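Local atomic coordinates of ferripyochelin binding protein (Salmonella enterica subsp. enterica serovar Typhimurium, PDB entry 3R3R), a protein that binds zinc and, as a member of the gamma-class carbonic anhydrase family, may be a related metalloenzyme. Residues Arg21-Thr26 with Asp177-Asp182; Ile42-Val47 with Ile63-Val68; Asn53-Gly58 with Leu69-Lys74; Glu122-Ile127 with Ala159-Leu164. All coordinates share one frame; numbering follows the deposited sequence. Where two conformers were deposited one is given.

Interaction 1: Arg21-Thr26 with Asp177-Asp182; sequences RVMIDT and DYLSQD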
# COMPACT_ATOMS: atom_id res chain seq x y z
N ARG A 21 16.90 0.32 -4.46
CA ARG A 21 16.22 1.17 -5.44
C ARG A 21 14.85 1.62 -4.93
O ARG A 21 13.89 1.70 -5.70
CB ARG A 21 16.11 0.46 -6.79
CG ARG A 21 17.47 -0.03 -7.34
CD ARG A 21 17.26 -0.81 -8.63
NE ARG A 21 16.44 -1.98 -8.39
CZ ARG A 21 16.91 -3.14 -7.93
NH1 ARG A 21 18.21 -3.30 -7.68
NH2 ARG A 21 16.06 -4.14 -7.72
N VAL A 22 14.75 1.89 -3.64
CA VAL A 22 13.50 2.36 -3.05
C VAL A 22 13.44 3.88 -3.12
O VAL A 22 14.42 4.54 -2.76
CB VAL A 22 13.35 1.88 -1.60
CG1 VAL A 22 12.09 2.47 -0.94
CG2 VAL A 22 13.27 0.37 -1.56
N MET A 23 12.33 4.42 -3.60
CA MET A 23 12.12 5.86 -3.52
C MET A 23 11.19 6.17 -2.34
O MET A 23 10.11 5.60 -2.25
CB MET A 23 11.46 6.40 -4.79
CG MET A 23 11.22 7.90 -4.74
SD MET A 23 10.29 8.50 -6.18
CE MET A 23 8.69 7.75 -5.88
N ILE A 24 11.62 7.06 -1.45
CA ILE A 24 10.73 7.59 -0.43
C ILE A 24 10.76 9.10 -0.55
O ILE A 24 11.77 9.74 -0.25
CB ILE A 24 11.09 7.17 1.00
CG1 ILE A 24 11.23 5.64 1.09
CG2 ILE A 24 10.03 7.66 1.97
CD1 ILE A 24 12.46 5.18 1.87
N ASP A 25 9.66 9.69 -1.00
CA ASP A 25 9.67 11.12 -1.23
C ASP A 25 10.05 11.86 0.04
O ASP A 25 9.62 11.50 1.13
CB ASP A 25 8.30 11.62 -1.68
CG ASP A 25 8.41 12.99 -2.31
OD1 ASP A 25 8.83 13.02 -3.49
OD2 ASP A 25 8.15 14.02 -1.64
N THR A 26 10.80 12.93 -0.10
CA THR A 26 11.23 13.71 1.05
C THR A 26 10.05 14.29 1.82
O THR A 26 10.18 14.64 2.96
CB THR A 26 12.17 14.86 0.66
OG1 THR A 26 11.52 15.73 -0.27
CG2 THR A 26 13.43 14.31 0.03
N ASP A 177 13.01 7.12 -12.84
CA ASP A 177 13.25 8.45 -13.41
C ASP A 177 13.59 9.44 -12.31
O ASP A 177 14.56 10.18 -12.42
CB ASP A 177 12.02 8.96 -14.18
CG ASP A 177 11.75 8.18 -15.46
OD1 ASP A 177 12.67 7.53 -16.02
OD2 ASP A 177 10.60 8.25 -15.94
N TYR A 178 12.81 9.45 -11.24
CA TYR A 178 13.11 10.35 -10.13
C TYR A 178 14.42 10.01 -9.42
O TYR A 178 15.19 10.90 -9.08
CB TYR A 178 11.94 10.40 -9.16
CG TYR A 178 10.75 11.13 -9.73
CD1 TYR A 178 10.70 12.52 -9.73
CD2 TYR A 178 9.68 10.43 -10.28
CE1 TYR A 178 9.61 13.20 -10.24
CE2 TYR A 178 8.58 11.10 -10.80
CZ TYR A 178 8.55 12.49 -10.76
OH TYR A 178 7.48 13.19 -11.27
N LEU A 179 14.68 8.72 -9.20
CA LEU A 179 15.92 8.33 -8.57
C LEU A 179 17.12 8.72 -9.42
O LEU A 179 18.18 9.05 -8.88
CB LEU A 179 15.94 6.83 -8.30
CG LEU A 179 14.95 6.37 -7.24
CD1 LEU A 179 15.03 4.85 -7.09
CD2 LEU A 179 15.22 7.07 -5.91
N SER A 180 16.98 8.67 -10.74
CA SER A 180 18.08 9.02 -11.63
C SER A 180 18.37 10.51 -11.52
O SER A 180 19.52 10.94 -11.67
CB SER A 180 17.78 8.64 -13.09
OG SER A 180 16.83 9.53 -13.66
N GLN A 181 17.34 11.31 -11.23
CA GLN A 181 17.53 12.74 -11.03
C GLN A 181 18.36 12.99 -9.76
O GLN A 181 19.18 13.90 -9.74
CB GLN A 181 16.19 13.47 -10.99
CG GLN A 181 15.57 13.54 -12.38
CD GLN A 181 14.12 13.99 -12.43
OE1 GLN A 181 13.54 14.50 -11.45
NE2 GLN A 181 13.51 13.78 -13.59
N ASP A 182 18.15 12.17 -8.74
CA ASP A 182 18.92 12.28 -7.50
C ASP A 182 20.40 11.98 -7.72
O ASP A 182 21.26 12.65 -7.16
CB ASP A 182 18.36 11.34 -6.42
CG ASP A 182 16.98 11.75 -5.93
OD1 ASP A 182 16.65 12.95 -6.02
OD2 ASP A 182 16.24 10.86 -5.46

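Interaction 2: Ile42-Val47 with Ile63-Val68; sequences IWPLVV and IQDGSV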
# COMPACT_ATOMS: atom_id res chain seq x y z
N ILE A 42 7.41 5.30 -2.81
CA ILE A 42 6.51 6.03 -1.91
C ILE A 42 6.50 7.48 -2.41
O ILE A 42 7.51 8.18 -2.37
CB ILE A 42 6.99 5.98 -0.45
CG1 ILE A 42 7.31 4.55 -0.00
CG2 ILE A 42 5.99 6.71 0.47
CD1 ILE A 42 6.19 3.58 -0.16
N TRP A 43 5.34 7.89 -2.92
CA TRP A 43 5.18 9.15 -3.63
C TRP A 43 4.91 10.31 -2.64
O TRP A 43 4.88 10.08 -1.43
CB TRP A 43 4.09 8.92 -4.71
CG TRP A 43 4.64 7.99 -5.75
CD1 TRP A 43 4.73 6.61 -5.69
CD2 TRP A 43 5.32 8.37 -6.95
NE1 TRP A 43 5.39 6.13 -6.80
CE2 TRP A 43 5.77 7.19 -7.58
CE3 TRP A 43 5.59 9.61 -7.55
CZ2 TRP A 43 6.46 7.22 -8.80
CZ3 TRP A 43 6.28 9.63 -8.75
CH2 TRP A 43 6.71 8.45 -9.36
N PRO A 44 4.77 11.55 -3.14
CA PRO A 44 4.66 12.68 -2.20
C PRO A 44 3.47 12.65 -1.24
O PRO A 44 2.38 12.16 -1.56
CB PRO A 44 4.57 13.90 -3.12
CG PRO A 44 5.35 13.47 -4.38
CD PRO A 44 4.99 12.01 -4.53
N LEU A 45 3.71 13.23 -0.07
CA LEU A 45 2.69 13.44 0.96
C LEU A 45 1.95 12.15 1.31
O LEU A 45 0.72 12.12 1.41
CB LEU A 45 1.72 14.57 0.57
CG LEU A 45 2.40 15.94 0.36
CD1 LEU A 45 1.36 17.03 0.10
CD2 LEU A 45 3.30 16.35 1.53
N VAL A 46 2.72 11.09 1.52
CA VAL A 46 2.19 9.82 2.02
C VAL A 46 2.60 9.67 3.48
O VAL A 46 3.71 10.04 3.85
CB VAL A 46 2.78 8.65 1.19
CG1 VAL A 46 2.51 7.31 1.84
CG2 VAL A 46 2.22 8.66 -0.21
N VAL A 47 1.72 9.09 4.29
CA VAL A 47 2.09 8.66 5.64
C VAL A 47 2.01 7.14 5.74
O VAL A 47 0.98 6.56 5.37
CB VAL A 47 1.15 9.22 6.72
CG1 VAL A 47 1.65 8.83 8.12
CG2 VAL A 47 1.03 10.74 6.61
N ILE A 63 3.04 3.24 -3.72
CA ILE A 63 2.09 3.86 -2.82
C ILE A 63 1.97 5.32 -3.23
O ILE A 63 2.88 6.12 -3.00
CB ILE A 63 2.54 3.77 -1.33
CG1 ILE A 63 2.90 2.33 -0.91
CG2 ILE A 63 1.45 4.35 -0.43
CD1 ILE A 63 1.78 1.33 -1.06
N GLN A 64 0.85 5.65 -3.87
CA GLN A 64 0.73 6.94 -4.53
C GLN A 64 0.35 8.10 -3.60
O GLN A 64 -0.04 7.92 -2.43
CB GLN A 64 -0.23 6.84 -5.71
CG GLN A 64 0.31 5.96 -6.81
CD GLN A 64 -0.73 5.77 -7.92
OE1 GLN A 64 -1.66 6.58 -8.05
NE2 GLN A 64 -0.56 4.74 -8.72
N ASP A 65 0.48 9.29 -4.18
CA ASP A 65 0.48 10.55 -3.46
C ASP A 65 -0.74 10.69 -2.58
O ASP A 65 -1.87 10.42 -3.01
CB ASP A 65 0.45 11.73 -4.45
CG ASP A 65 1.17 11.45 -5.78
OD1 ASP A 65 2.11 12.21 -6.15
OD2 ASP A 65 0.77 10.50 -6.50
N GLY A 66 -0.53 11.17 -1.36
CA GLY A 66 -1.64 11.46 -0.46
C GLY A 66 -2.25 10.28 0.25
O GLY A 66 -3.23 10.44 0.96
N SER A 67 -1.69 9.09 0.09
CA SER A 67 -2.20 7.92 0.79
C SER A 67 -1.83 7.93 2.27
O SER A 67 -0.83 8.53 2.67
CB SER A 67 -1.68 6.63 0.12
OG SER A 67 -2.23 6.48 -1.18
N VAL A 68 -2.63 7.23 3.07
CA VAL A 68 -2.31 7.00 4.48
C VAL A 68 -2.46 5.52 4.76
O VAL A 68 -3.50 4.93 4.43
CB VAL A 68 -3.20 7.83 5.44
CG1 VAL A 68 -2.93 7.43 6.90
CG2 VAL A 68 -2.95 9.33 5.24
O HOH W 1 -0.98 11.48 3.45

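Interaction 3: Asn53-Gly58 with Leu69-Lys74; sequences NYVAIG and LHVTHK. With ZN (zinc ion), chain B.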
# COMPACT_ATOMS: atom_id res chain seq x y z
N ASN A 53 1.66 -1.60 15.07
CA ASN A 53 1.79 -2.87 14.37
C ASN A 53 2.66 -2.64 13.14
O ASN A 53 2.98 -1.49 12.83
CB ASN A 53 0.42 -3.44 14.01
CG ASN A 53 0.33 -4.92 14.22
OD1 ASN A 53 1.26 -5.67 13.88
ND2 ASN A 53 -0.78 -5.37 14.79
N TYR A 54 3.08 -3.71 12.47
CA TYR A 54 3.99 -3.55 11.34
C TYR A 54 3.27 -3.35 10.02
O TYR A 54 2.07 -3.68 9.87
CB TYR A 54 4.97 -4.73 11.23
CG TYR A 54 4.37 -6.02 10.73
CD1 TYR A 54 4.37 -6.31 9.37
CD2 TYR A 54 3.83 -6.97 11.60
CE1 TYR A 54 3.85 -7.49 8.89
CE2 TYR A 54 3.29 -8.17 11.12
CZ TYR A 54 3.31 -8.42 9.76
OH TYR A 54 2.79 -9.58 9.23
N VAL A 55 4.02 -2.79 9.07
CA VAL A 55 3.60 -2.63 7.68
C VAL A 55 4.66 -3.28 6.80
O VAL A 55 5.84 -2.97 6.94
CB VAL A 55 3.48 -1.13 7.32
CG1 VAL A 55 3.09 -0.99 5.86
CG2 VAL A 55 2.47 -0.43 8.23
N ALA A 56 4.25 -4.22 5.95
CA ALA A 56 5.18 -4.89 5.03
C ALA A 56 4.70 -4.65 3.61
O ALA A 56 3.54 -4.93 3.30
CB ALA A 56 5.27 -6.40 5.33
N ILE A 57 5.58 -4.10 2.77
CA ILE A 57 5.23 -3.76 1.40
C ILE A 57 6.17 -4.48 0.45
O ILE A 57 7.38 -4.30 0.52
CB ILE A 57 5.23 -2.24 1.17
CG1 ILE A 57 4.34 -1.54 2.20
CG2 ILE A 57 4.76 -1.93 -0.24
CD1 ILE A 57 4.21 -0.02 2.03
N GLY A 58 5.60 -5.31 -0.42
CA GLY A 58 6.38 -6.16 -1.31
C GLY A 58 7.00 -5.43 -2.49
O GLY A 58 6.69 -4.27 -2.77
N LEU A 69 -1.43 4.95 5.39
CA LEU A 69 -1.36 3.53 5.72
C LEU A 69 -1.17 3.40 7.22
O LEU A 69 -0.20 3.94 7.77
CB LEU A 69 -0.18 2.88 4.99
CG LEU A 69 -0.37 2.47 3.52
CD1 LEU A 69 -0.74 3.66 2.62
CD2 LEU A 69 0.88 1.79 3.01
N HIS A 70 -2.10 2.71 7.88
CA HIS A 70 -1.98 2.47 9.31
C HIS A 70 -2.51 1.07 9.65
O HIS A 70 -2.82 0.27 8.76
CB HIS A 70 -2.65 3.60 10.11
CG HIS A 70 -2.27 3.63 11.56
ND1 HIS A 70 -3.19 3.76 12.58
CD2 HIS A 70 -1.06 3.53 12.17
CE1 HIS A 70 -2.57 3.75 13.75
NE2 HIS A 70 -1.27 3.61 13.52
N VAL A 71 -2.57 0.78 10.95
CA VAL A 71 -2.69 -0.57 11.48
C VAL A 71 -3.42 -0.52 12.82
O VAL A 71 -3.51 0.56 13.43
CB VAL A 71 -1.29 -1.18 11.71
CG1 VAL A 71 -0.61 -1.51 10.38
CG2 VAL A 71 -0.40 -0.24 12.57
N THR A 72 -3.95 -1.66 13.28
CA THR A 72 -4.61 -1.73 14.58
C THR A 72 -3.69 -2.40 15.60
O THR A 72 -3.00 -3.39 15.31
CB THR A 72 -5.97 -2.46 14.46
OG1 THR A 72 -6.86 -1.62 13.71
CG2 THR A 72 -6.61 -2.71 15.82
N HIS A 73 -3.68 -1.83 16.80
CA HIS A 73 -2.83 -2.28 17.90
C HIS A 73 -3.22 -3.66 18.42
O HIS A 73 -4.32 -4.17 18.16
CB HIS A 73 -2.89 -1.24 19.03
CG HIS A 73 -4.14 -1.29 19.85
ND1 HIS A 73 -5.36 -0.84 19.38
CD2 HIS A 73 -4.36 -1.71 21.12
CE1 HIS A 73 -6.27 -0.99 20.32
NE2 HIS A 73 -5.69 -1.53 21.38
N LYS A 74 -2.31 -4.22 19.20
CA LYS A 74 -2.45 -5.55 19.77
C LYS A 74 -3.07 -5.41 21.15
O LYS A 74 -2.63 -4.58 21.95
CB LYS A 74 -1.08 -6.20 19.86
CG LYS A 74 -0.45 -6.39 18.50
CD LYS A 74 1.05 -6.64 18.65
CE LYS A 74 1.72 -6.75 17.28
NZ LYS A 74 3.20 -6.84 17.37
ZN ZN B . -5.31 3.89 12.55
O HOH W 2 -5.55 2.35 14.24
O HOH W 3 -5.66 4.68 14.35
O HOH W 4 -7.61 3.82 12.88

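Interaction 4: Glu122-Ile127 with Ala159-Leu164; sequences EDDVMI and AERSGL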
# COMPACT_ATOMS: atom_id res chain seq x y z
N GLU A 122 -7.36 -10.74 -2.67
CA GLU A 122 -6.55 -11.76 -3.33
C GLU A 122 -5.77 -11.18 -4.54
O GLU A 122 -5.94 -10.00 -4.89
CB GLU A 122 -7.45 -12.92 -3.74
CG GLU A 122 -8.08 -13.62 -2.52
CD GLU A 122 -8.99 -14.79 -2.89
OE1 GLU A 122 -9.08 -15.12 -4.09
OE2 GLU A 122 -9.61 -15.38 -1.98
N ASP A 123 -4.91 -11.99 -5.14
CA ASP A 123 -4.09 -11.52 -6.26
C ASP A 123 -4.97 -11.15 -7.45
O ASP A 123 -6.07 -11.68 -7.61
CB ASP A 123 -3.13 -12.64 -6.73
CG ASP A 123 -2.20 -13.15 -5.64
OD1 ASP A 123 -1.91 -12.47 -4.65
OD2 ASP A 123 -1.69 -14.26 -5.82
N ASP A 124 -4.46 -10.28 -8.33
CA ASP A 124 -5.10 -10.01 -9.63
C ASP A 124 -6.52 -9.45 -9.43
O ASP A 124 -7.50 -9.99 -9.97
CB ASP A 124 -5.12 -11.26 -10.51
CG ASP A 124 -3.73 -11.74 -10.85
OD1 ASP A 124 -2.93 -10.93 -11.35
OD2 ASP A 124 -3.42 -12.92 -10.59
N VAL A 125 -6.62 -8.37 -8.67
CA VAL A 125 -7.90 -7.74 -8.38
C VAL A 125 -7.80 -6.26 -8.71
O VAL A 125 -6.75 -5.63 -8.50
CB VAL A 125 -8.28 -7.91 -6.89
CG1 VAL A 125 -9.45 -7.00 -6.48
CG2 VAL A 125 -8.62 -9.37 -6.62
N MET A 126 -8.89 -5.70 -9.24
CA MET A 126 -8.98 -4.26 -9.41
C MET A 126 -10.12 -3.72 -8.58
O MET A 126 -11.23 -4.28 -8.58
CB MET A 126 -9.23 -3.89 -10.86
CG MET A 126 -9.25 -2.40 -11.17
SD MET A 126 -9.47 -2.18 -12.95
CE MET A 126 -8.52 -3.57 -13.57
N ILE A 127 -9.86 -2.62 -7.89
CA ILE A 127 -10.88 -1.92 -7.10
C ILE A 127 -11.07 -0.55 -7.73
O ILE A 127 -10.12 0.16 -7.93
CB ILE A 127 -10.42 -1.79 -5.64
CG1 ILE A 127 -10.23 -3.20 -5.03
CG2 ILE A 127 -11.40 -0.93 -4.81
CD1 ILE A 127 -9.46 -3.23 -3.78
N ALA A 159 -7.26 -8.07 -20.91
CA ALA A 159 -6.51 -6.82 -21.02
C ALA A 159 -6.35 -6.14 -19.66
O ALA A 159 -5.29 -5.59 -19.35
CB ALA A 159 -7.19 -5.86 -22.03
N GLU A 160 -7.40 -6.17 -18.84
CA GLU A 160 -7.32 -5.58 -17.50
C GLU A 160 -6.37 -6.36 -16.62
O GLU A 160 -5.61 -5.78 -15.84
CB GLU A 160 -8.69 -5.52 -16.86
CG GLU A 160 -9.58 -4.46 -17.49
CD GLU A 160 -11.03 -4.58 -17.10
OE1 GLU A 160 -11.48 -5.69 -16.72
OE2 GLU A 160 -11.74 -3.55 -17.18
N ARG A 161 -6.41 -7.68 -16.74
CA ARG A 161 -5.50 -8.52 -15.97
C ARG A 161 -4.05 -8.15 -16.31
O ARG A 161 -3.24 -7.88 -15.42
CB ARG A 161 -5.82 -10.00 -16.23
CG ARG A 161 -4.89 -10.98 -15.54
CD ARG A 161 -5.27 -12.43 -15.88
NE ARG A 161 -6.61 -12.79 -15.42
CZ ARG A 161 -6.87 -13.31 -14.22
NH1 ARG A 161 -5.88 -13.55 -13.36
NH2 ARG A 161 -8.13 -13.59 -13.88
N SER A 162 -3.73 -8.07 -17.59
CA SER A 162 -2.40 -7.66 -18.00
C SER A 162 -2.10 -6.23 -17.53
O SER A 162 -0.95 -5.90 -17.17
CB SER A 162 -2.27 -7.76 -19.51
OG SER A 162 -0.95 -7.42 -19.90
N GLY A 163 -3.12 -5.38 -17.54
CA GLY A 163 -2.96 -3.99 -17.14
C GLY A 163 -2.50 -3.83 -15.70
O GLY A 163 -1.87 -2.82 -15.37
N LEU A 164 -2.82 -4.79 -14.83
CA LEU A 164 -2.35 -4.73 -13.45
C LEU A 164 -0.82 -4.77 -13.41
O LEU A 164 -0.18 -4.02 -12.68
CB LEU A 164 -2.92 -5.90 -12.66
CG LEU A 164 -4.44 -5.89 -12.57
CD1 LEU A 164 -4.88 -7.17 -11.92
CD2 LEU A 164 -4.99 -4.70 -11.77
O HOH W 5 -2.00 -9.45 -13.44
O HOH W 6 -2.88 -13.52 -13.43

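Interaction 1: Arg21-Thr26 with Asp177-Asp182
M23 and L179 meet where the C-terminal helix 158-182 packs along one flank of the left-handed parallel beta-helix, here against strand 23-24, an outermost strand of its sheet. CB of M23 is directed at the helix and sits 4.0 Å from CD2 of L179, and CG lies anti to the backbone N (chi1 180°). The next atom, SD, reaches the base of Y178 and approaches its CB at 3.9 Å. Seen from the ring, the sulfur stands 5.3 Å from the centroid of Y178 and 49° off the ring normal, an oblique Met-aromatic contact. At the tip the chain bends (chi3 68°), and CE packs on W43, whose ring also meets that of Y178.

L179 divides its two methyls along the loop and strand. CD2 serves M23 and also lies 4.1 Å from the carbonyl O of V22, whereas CD1 turns to the backbone of R21. No hydrogen bond joins the two segments, so the contact between them rests on apolar packing. Polar ties come from neighbours: K175, on the same helix, donates to R21 O, and the guanidinium of R21 leads away to a salt bridge with D39. That same R21 carbonyl has the L179 methyl close by, with CD1 3.6 Å from O.

Interaction 2: Ile42-Val47 with Ile63-Val68
W43 N donates to I63 O in a 3.0 Å bond with an N-H...O angle of 168°, the first of three backbone bonds between successive turns of the chain. G66 N then gives its hydrogen to P44 O at 3.1 Å, and V47 N to S67 O, also at 3.1 Å. I63 O and S67 O have further neighbours. CD1 of the W43 indole lies 3.3 Å from I63 O, which sits at the ring edge and in its plane, while S67 O takes a second hydrogen from a water that also donates to L45 O and so bridges the two carbonyls.

This ladder joins equivalent corners of adjacent coils in the left-handed beta-helix: I42 pairs with I63, and V47 with V68, in parallel register on either side of the corner. The Q64-S67 segment is a type II turn with G66 at positive phi. Q64 O accepts from both S67 N and S67 OG, the hydroxyl standing above the carbonyl plane, and S67 OG in turn receives V96 N from the following coil. D65 lies beside P44, its OD1 3.3 Å from CD of the proline, while OD2 is held by H94 ND1.

Inside the corner, V46 has CG1 anti to the backbone N (chi1 168°) and CG2 anti to the carbonyl carbon; CG2 comes 3.3 Å from Q64 O, while CG1 meets CG2 of I63 with the two side chains at about a right angle. I42 and I63 lie side by side, pointing the same way, with CD1 of I42 3.6 Å from CG1 of I63.

Interaction 3: Asn53-Gly58 with Leu69-Lys74
V71 packs on N53, Y54 and V55, and each of its methyls has a separate partner. CG1 lies anti to the carbonyl carbon (chi1 -72°), which leaves CG2 between the backbone N and the carbonyl carbon, 3.6 Å from CB of N53. CG1 turns to Y54 O and to CG2 of V55, the two valines packing obliquely 3.9 Å apart. Deeper in, I57 and L69 reach toward each other tip to tip through CD1 and CD2, adding to the apolar interior of the left-handed beta-helix.

The amide of N53 is gripped at both ends. ND2 donates to T72 O at 3.0 Å, nearly straight at 172° and with the acceptor in the amide plane; H80 O is a further acceptor for it. OD1 receives Y54 N on a lone pair. K74 crosses this amide at about a right angle, its extended chain bringing CE 3.6 Å from OD1.

CB of H70 points away from 53-58, unlike that of V71. Its CG lies anti to the backbone N (chi1 -165°), and ND1 binds the zinc at 2.1 Å. H99 and three waters complete the observed shell. D51 OD1 accepts from H70 NE2, a second-shell bond that would fix the ring's rotation. The N53 amide ties T72, two positions after the zinc ligand, to 53-58. Histidine ligation fits the gamma-class family, and the waters would leave exchangeable positions.

Interaction 4: Glu122-Ile127 with Ala159-Leu164
L164 and M126 carry the apolar part of this contact. The two methyls of L164 spread over the backbone of D124 and V125: CD1 lies 3.7 Å from CA of D124, and CD2 is 3.8 Å from V125 O. CB of M126 is directed at the helix, CG lies anti to its backbone N (chi1 -176°), and in the conformer given, one of two modelled, a bend at chi3 brings CE to CB of E160 at 3.8 Å and to CD2 of L164 at 4.1 Å. M126 crosses E160 at about a right angle and L164 obliquely, these two lying one helical turn apart.

Charge and water make up the polar part. OD2 of D124 and NH1 of R161 form a long salt bridge of 3.8 Å, the carboxylate and guanidinium planes being 56° apart. A water in the guanidinium plane, at its edge, accepts from R161 NH1 and donates weakly to D124 OD2, so the two charges are also linked indirectly. Another water donates to D124 OD1, at 2.7 Å, and to R161 O. The carboxylate has a stronger partner in R106, whose NE is paired with OD1, and E160 likewise forms a salt bridge with R154.

The C-terminal helix packs along one side of the left-handed beta-helix, across its parallel strands. Strand 125-127 and the segment 159-164 cross at 88° with their axes 9.1 Å apart; strand 143-146 adjoins V125 and M126, and L156, just before helix 158-182, packs on both M126 and L164.

From the N terminus, residues 21-26 open the longest loop, which interaction 1 closes only at the end of helix 158-182; the other three contacts all nest inside it. Interactions 2 and 3 cross, since 53-58 falls between 42-47 and 63-68 while 69-74 follows directly on 63-68. They touch through the V47 O to L69 N pair and through I63, joining a corner of the beta-helix to the zinc-bearing strand. Interaction 2 also meets interaction 1 through paired backbones at I42 and packing around W43. Interaction 4 comes later in series, and with interaction 1 it fastens two ends of one helix to the same sheet.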